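Local coordinates for 11S globulin seed storage protein (Amaranthus hypochondriacus, PDB 3QAC) that probably serves as a seed storage protein, a nutrient reservoir built from subunits with two cupin domains each, at residues Val50-Arg55 / Val159-Ile164; Asn333-Pro338 / Val387-Glu392. All coordinates share one frame; numbering follows the deposited sequence.

Contact 1: Val50-Arg55 / Val159-Ile164; sequences VSVIRR and VAVILI
Ile53 and Ile162 meet at the middle of the pairing, their side chains crossing obliquely. CG1 of Ile53, held between its own backbone N and carbonyl carbon (chi1 61°), leans over the neighbouring strand and lies 3.5 Å from CB of Ile162, tighter than usual for two carbons. Farther out the delta carbons close up, CD1 of Ile53 to CD1 of Ile162 at 3.7 Å. On the other face Leu163 sends CD1 against Val50, 3.6 Å from its CB, and CD1 also reaches CG2 of Val52; Ile347 of the second cupin domain packs on all three residues. The strands run antiparallel and are central in the sheet of the N-terminal cupin beta-barrel, with 33-37 beside 51-55 and 72-78 beside 159-164. Six backbone hydrogen bonds join them, two for each of the pairs Ser51-Ile164, Ile53-Ile162 and Arg55-Ala160. Between these, alpha carbons lie against carbonyl oxygens, as CA of Val52 does 3.3 Å from O of Ile162. Arg54 lays its aliphatic stem beside Val159, CG to CG1 3.8 Å, before the chain bends at chi3 (63°). Its guanidinium forms a salt bridge with Glu36 and a hydrogen bond with Tyr349 OH. Arg55 leaves from the Ile53 face and runs extended from CG to NE, and NE passes 4.0 Å from CD1 of Ile162. CD1 of Ile53 sits over one face of the Arg55 guanidinium, offset toward the rim, while Arg55 NH2 forms a salt bridge with Glu190.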
loop_
_atom_site.group_PDB
_atom_site.type_symbol
_atom_site.label_atom_id
_atom_site.label_comp_id
_atom_site.label_asym_id
_atom_site.label_seq_id
_atom_site.Cartn_x
_atom_site.Cartn_y
_atom_site.Cartn_z
ATOM N N VAL A 50 11.190 9.286 -4.684
ATOM C CA VAL A 50 11.266 9.292 -6.129
ATOM C C VAL A 50 12.670 9.591 -6.557
ATOM O O VAL A 50 13.521 9.974 -5.750
ATOM C CB VAL A 50 10.329 10.334 -6.741
ATOM C CG1 VAL A 50 8.874 10.076 -6.298
ATOM C CG2 VAL A 50 10.774 11.730 -6.363
ATOM N N SER A 51 12.918 9.369 -7.831
ATOM C CA SER A 51 14.149 9.801 -8.451
ATOM C C SER A 51 13.738 10.535 -9.710
ATOM O O SER A 51 12.649 10.338 -10.243
ATOM C CB SER A 51 15.046 8.618 -8.782
ATOM O OG SER A 51 15.506 7.969 -7.597
ATOM N N VAL A 52 14.596 11.418 -10.169
ATOM C CA VAL A 52 14.314 12.137 -11.380
ATOM C C VAL A 52 15.520 12.016 -12.292
ATOM O O VAL A 52 16.682 12.138 -11.848
ATOM C CB VAL A 52 13.965 13.625 -11.090
ATOM C CG1 VAL A 52 13.725 14.389 -12.371
ATOM C CG2 VAL A 52 12.743 13.716 -10.189
ATOM N N ILE A 53 15.239 11.720 -13.553
ATOM C CA ILE A 53 16.231 11.826 -14.603
ATOM C C ILE A 53 15.731 12.677 -15.763
ATOM O O ILE A 53 14.524 12.904 -15.935
ATOM C CB ILE A 53 16.644 10.467 -15.143
ATOM C CG1 ILE A 53 15.446 9.752 -15.756
ATOM C CG2 ILE A 53 17.287 9.634 -14.045
ATOM C CD1 ILE A 53 15.855 8.561 -16.626
ATOM N N ARG A 54 16.674 13.164 -16.553
ATOM C CA ARG A 54 16.343 13.870 -17.765
ATOM C C ARG A 54 17.222 13.277 -18.842
ATOM O O ARG A 54 18.432 13.179 -18.671
ATOM C CB ARG A 54 16.571 15.368 -17.604
ATOM C CG ARG A 54 16.522 16.141 -18.910
ATOM C CD ARG A 54 16.666 17.636 -18.677
ATOM N NE ARG A 54 17.960 17.978 -18.090
ATOM C CZ ARG A 54 18.141 18.949 -17.202
ATOM N NH1 ARG A 54 19.348 19.190 -16.710
ATOM N NH2 ARG A 54 17.109 19.672 -16.793
ATOM N N ARG A 55 16.610 12.817 -19.922
ATOM C CA ARG A 55 17.379 12.244 -21.012
ATOM C C ARG A 55 17.265 13.172 -22.180
ATOM O O ARG A 55 16.172 13.649 -22.514
ATOM C CB ARG A 55 16.877 10.864 -21.420
ATOM C CG ARG A 55 16.851 9.835 -20.300
ATOM C CD ARG A 55 16.505 8.458 -20.854
ATOM N NE ARG A 55 16.356 7.456 -19.804
ATOM C CZ ARG A 55 17.373 6.842 -19.195
ATOM N NH1 ARG A 55 18.633 7.146 -19.501
ATOM N NH2 ARG A 55 17.129 5.940 -18.255
ATOM N N VAL A 159 13.853 15.635 -25.560
ATOM C CA VAL A 159 14.150 15.752 -24.135
ATOM C C VAL A 159 12.971 15.364 -23.241
ATOM O O VAL A 159 11.874 15.939 -23.315
ATOM C CB VAL A 159 14.696 17.151 -23.767
ATOM C CG1 VAL A 159 15.003 17.234 -22.273
ATOM C CG2 VAL A 159 15.942 17.459 -24.581
ATOM N N ALA A 160 13.216 14.365 -22.401
ATOM C CA ALA A 160 12.197 13.846 -21.512
ATOM C C ALA A 160 12.630 13.998 -20.048
ATOM O O ALA A 160 13.773 13.703 -19.661
ATOM C CB ALA A 160 11.912 12.398 -21.854
ATOM N N VAL A 161 11.709 14.505 -19.246
ATOM C CA VAL A 161 11.944 14.618 -17.834
ATOM C C VAL A 161 11.128 13.513 -17.201
ATOM O O VAL A 161 9.908 13.412 -17.371
ATOM C CB VAL A 161 11.564 16.006 -17.298
ATOM C CG1 VAL A 161 11.770 16.072 -15.813
ATOM C CG2 VAL A 161 12.398 17.076 -17.999
ATOM N N ILE A 162 11.837 12.657 -16.496
ATOM C CA ILE A 162 11.284 11.410 -16.038
ATOM C C ILE A 162 11.227 11.349 -14.525
ATOM O O ILE A 162 12.256 11.395 -13.852
ATOM C CB ILE A 162 12.126 10.270 -16.594
ATOM C CG1 ILE A 162 12.155 10.374 -18.126
ATOM C CG2 ILE A 162 11.610 8.925 -16.110
ATOM C CD1 ILE A 162 13.034 9.361 -18.818
ATOM N N LEU A 163 10.022 11.284 -13.980
ATOM C CA LEU A 163 9.877 10.932 -12.581
ATOM C C LEU A 163 9.811 9.417 -12.450
ATOM O O LEU A 163 9.008 8.747 -13.131
ATOM C CB LEU A 163 8.632 11.557 -11.967
ATOM C CG LEU A 163 8.478 11.092 -10.519
ATOM C CD1 LEU A 163 8.961 12.166 -9.571
ATOM C CD2 LEU A 163 7.040 10.729 -10.217
ATOM N N ILE A 164 10.664 8.882 -11.578
ATOM C CA ILE A 164 10.696 7.452 -11.297
ATOM C C ILE A 164 10.228 7.224 -9.877
ATOM O O ILE A 164 10.904 7.610 -8.924
ATOM C CB ILE A 164 12.093 6.858 -11.445
ATOM C CG1 ILE A 164 12.738 7.318 -12.757
ATOM C CG2 ILE A 164 12.030 5.339 -11.361
ATOM C CD1 ILE A 164 14.137 6.819 -12.932
#

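Contact 2: Asn333-Pro338 / Val387-Glu392; sequences NAMMAP and VKQAFE
Met335 and Gln389 face each other as a non-hydrogen-bonded antiparallel pair. CE of Met335, turned by the bend at chi3 (45°), lies 3.5 Å from OE1 of Gln389, and SD of Met335 touches CG2 of Val387. The glutamine bends at chi2 (98°), and its NE2 lies 3.1 Å from O of Asn333 and gives a weak hydrogen bond to O of Ala390. An alanine in place of Gln389 would probably open a gap beside the methionine CE and leave the oxygen of Ala390 without this weak bond. Val387 packs beside Pro338, CB to CG 4.0 Å. The backbones set this register: Met336 N bonds to O of Lys388 at 2.9 Å, and Ala390 N to O of Ala334 at 2.8 Å, nearly in line with the carbonyl. Asn333 N makes a longer bond to O of Phe391, approaching from above the carbonyl plane. This sheet of the C-terminal cupin barrel continues through 354-360 beside 387-391 and through 449-450 beside 335-337. Over the Met335 and Gln389 face comes a second subunit, whose Ser223 packs on Met335, Phe215 on Val387 and Leu219 on Gln389. These are packing contacts, so the subunits probably meet here by fit more than by polar bonds, while the weak bond from NE2 of Gln389 stays within its own strand.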
loop_
_atom_site.group_PDB
_atom_site.type_symbol
_atom_site.label_atom_id
_atom_site.label_comp_id
_atom_site.label_asym_id
_atom_site.label_seq_id
_atom_site.Cartn_x
_atom_site.Cartn_y
_atom_site.Cartn_z
ATOM N N ASN A 333 4.788 38.118 -14.415
ATOM C CA ASN A 333 4.400 38.616 -13.089
ATOM C C ASN A 333 3.152 37.978 -12.483
ATOM O O ASN A 333 2.664 38.419 -11.447
ATOM C CB ASN A 333 4.293 40.142 -13.082
ATOM C CG ASN A 333 5.569 40.814 -13.567
ATOM O OD1 ASN A 333 6.675 40.311 -13.353
ATOM N ND2 ASN A 333 5.421 41.954 -14.232
ATOM N N ALA A 334 2.643 36.936 -13.123
ATOM C CA ALA A 334 1.482 36.247 -12.601
ATOM C C ALA A 334 1.923 35.320 -11.489
ATOM O O ALA A 334 3.103 34.959 -11.385
ATOM C CB ALA A 334 0.782 35.467 -13.692
ATOM N N MET A 335 0.973 34.949 -10.644
ATOM C CA MET A 335 1.272 34.046 -9.550
ATOM C C MET A 335 0.207 32.973 -9.398
ATOM O O MET A 335 -0.944 33.139 -9.809
ATOM C CB MET A 335 1.447 34.808 -8.229
ATOM C CG MET A 335 0.200 34.848 -7.372
ATOM S SD MET A 335 0.503 35.540 -5.726
ATOM C CE MET A 335 1.490 36.971 -6.162
ATOM N N MET A 336 0.627 31.852 -8.830
ATOM C CA MET A 336 -0.301 30.843 -8.367
ATOM C C MET A 336 -0.446 31.074 -6.872
ATOM O O MET A 336 0.541 31.062 -6.145
ATOM C CB MET A 336 0.247 29.450 -8.655
ATOM C CG MET A 336 -0.705 28.344 -8.256
ATOM S SD MET A 336 -0.234 26.784 -9.005
ATOM C CE MET A 336 -1.604 25.744 -8.528
ATOM N N ALA A 337 -1.666 31.330 -6.424
ATOM C CA ALA A 337 -1.904 31.623 -5.024
ATOM C C ALA A 337 -1.277 30.581 -4.115
ATOM O O ALA A 337 -1.116 29.424 -4.498
ATOM C CB ALA A 337 -3.380 31.724 -4.740
ATOM N N PRO A 338 -0.933 30.992 -2.893
ATOM C CA PRO A 338 -0.432 30.007 -1.940
ATOM C C PRO A 338 -1.425 28.855 -1.891
ATOM O O PRO A 338 -2.621 29.085 -1.776
ATOM C CB PRO A 338 -0.440 30.770 -0.614
ATOM C CG PRO A 338 -0.329 32.207 -0.998
ATOM C CD PRO A 338 -1.109 32.320 -2.282
ATOM N N VAL A 387 3.656 28.977 -2.777
ATOM C CA VAL A 387 3.246 30.033 -3.704
ATOM C C VAL A 387 4.279 30.156 -4.825
ATOM O O VAL A 387 5.473 29.937 -4.629
ATOM C CB VAL A 387 3.057 31.398 -2.987
ATOM C CG1 VAL A 387 4.349 31.840 -2.292
ATOM C CG2 VAL A 387 2.547 32.462 -3.964
ATOM N N LYS A 388 3.816 30.442 -6.026
ATOM C CA LYS A 388 4.722 30.558 -7.155
ATOM C C LYS A 388 4.503 31.917 -7.788
ATOM O O LYS A 388 3.396 32.232 -8.226
ATOM C CB LYS A 388 4.466 29.463 -8.196
ATOM C CG LYS A 388 4.169 28.077 -7.618
ATOM C CD LYS A 388 4.211 27.017 -8.726
ATOM C CE LYS A 388 3.808 25.643 -8.231
ATOM N NZ LYS A 388 2.337 25.541 -8.094
ATOM N N GLN A 389 5.551 32.729 -7.819
ATOM C CA GLN A 389 5.455 34.063 -8.388
ATOM C C GLN A 389 6.343 34.166 -9.615
ATOM O O GLN A 389 7.574 34.151 -9.516
ATOM C CB GLN A 389 5.831 35.105 -7.344
ATOM C CG GLN A 389 6.243 36.435 -7.911
ATOM C CD GLN A 389 5.120 37.431 -7.896
ATOM O OE1 GLN A 389 4.797 38.007 -6.854
ATOM N NE2 GLN A 389 4.512 37.643 -9.055
ATOM N N ALA A 390 5.713 34.237 -10.783
ATOM C CA ALA A 390 6.445 34.373 -12.038
ATOM C C ALA A 390 7.160 35.722 -12.109
ATOM O O ALA A 390 6.698 36.725 -11.553
ATOM C CB ALA A 390 5.497 34.213 -13.220
ATOM N N PHE A 391 8.289 35.749 -12.802
ATOM C CA PHE A 391 8.924 37.020 -13.113
ATOM C C PHE A 391 8.593 37.421 -14.547
ATOM O O PHE A 391 7.702 36.831 -15.170
ATOM C CB PHE A 391 10.429 36.982 -12.848
ATOM C CG PHE A 391 10.776 36.993 -11.385
ATOM C CD1 PHE A 391 10.145 37.881 -10.518
ATOM C CD2 PHE A 391 11.728 36.121 -10.872
ATOM C CE1 PHE A 391 10.463 37.897 -9.161
ATOM C CE2 PHE A 391 12.052 36.131 -9.525
ATOM C CZ PHE A 391 11.418 37.019 -8.666
ATOM N N GLU A 392 9.308 38.419 -15.062
ATOM C CA GLU A 392 8.921 39.108 -16.298
ATOM C C GLU A 392 8.790 38.180 -17.511
ATOM O O GLU A 392 8.046 38.457 -18.452
ATOM C CB GLU A 392 9.890 40.262 -16.585
ATOM C CG GLU A 392 9.931 41.330 -15.480
ATOM C CD GLU A 392 10.429 40.782 -14.135
ATOM O OE1 GLU A 392 11.254 39.842 -14.147
ATOM O OE2 GLU A 392 9.999 41.289 -13.069
#

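Overall arrangement
From the N terminus, strand 51-57 comes first in the chain and strand 158-164 returns beside it; contact 1 thus closes a long excursion of 103 residues, rich in strand, inside the N-terminal cupin domain. The chain then passes into the second cupin domain, where contact 2 closes a shorter loop of 48 residues and ties strand 335-341 to strand 385-391. The two loops follow in series, neither nested nor crossed. The centres of contact 1 and contact 2 lie about 25 Å apart, and the two do not touch. Contact 1 sits near the centre of the folded chain, where the two domains meet; contact 2 lies farther out, beside a second subunit.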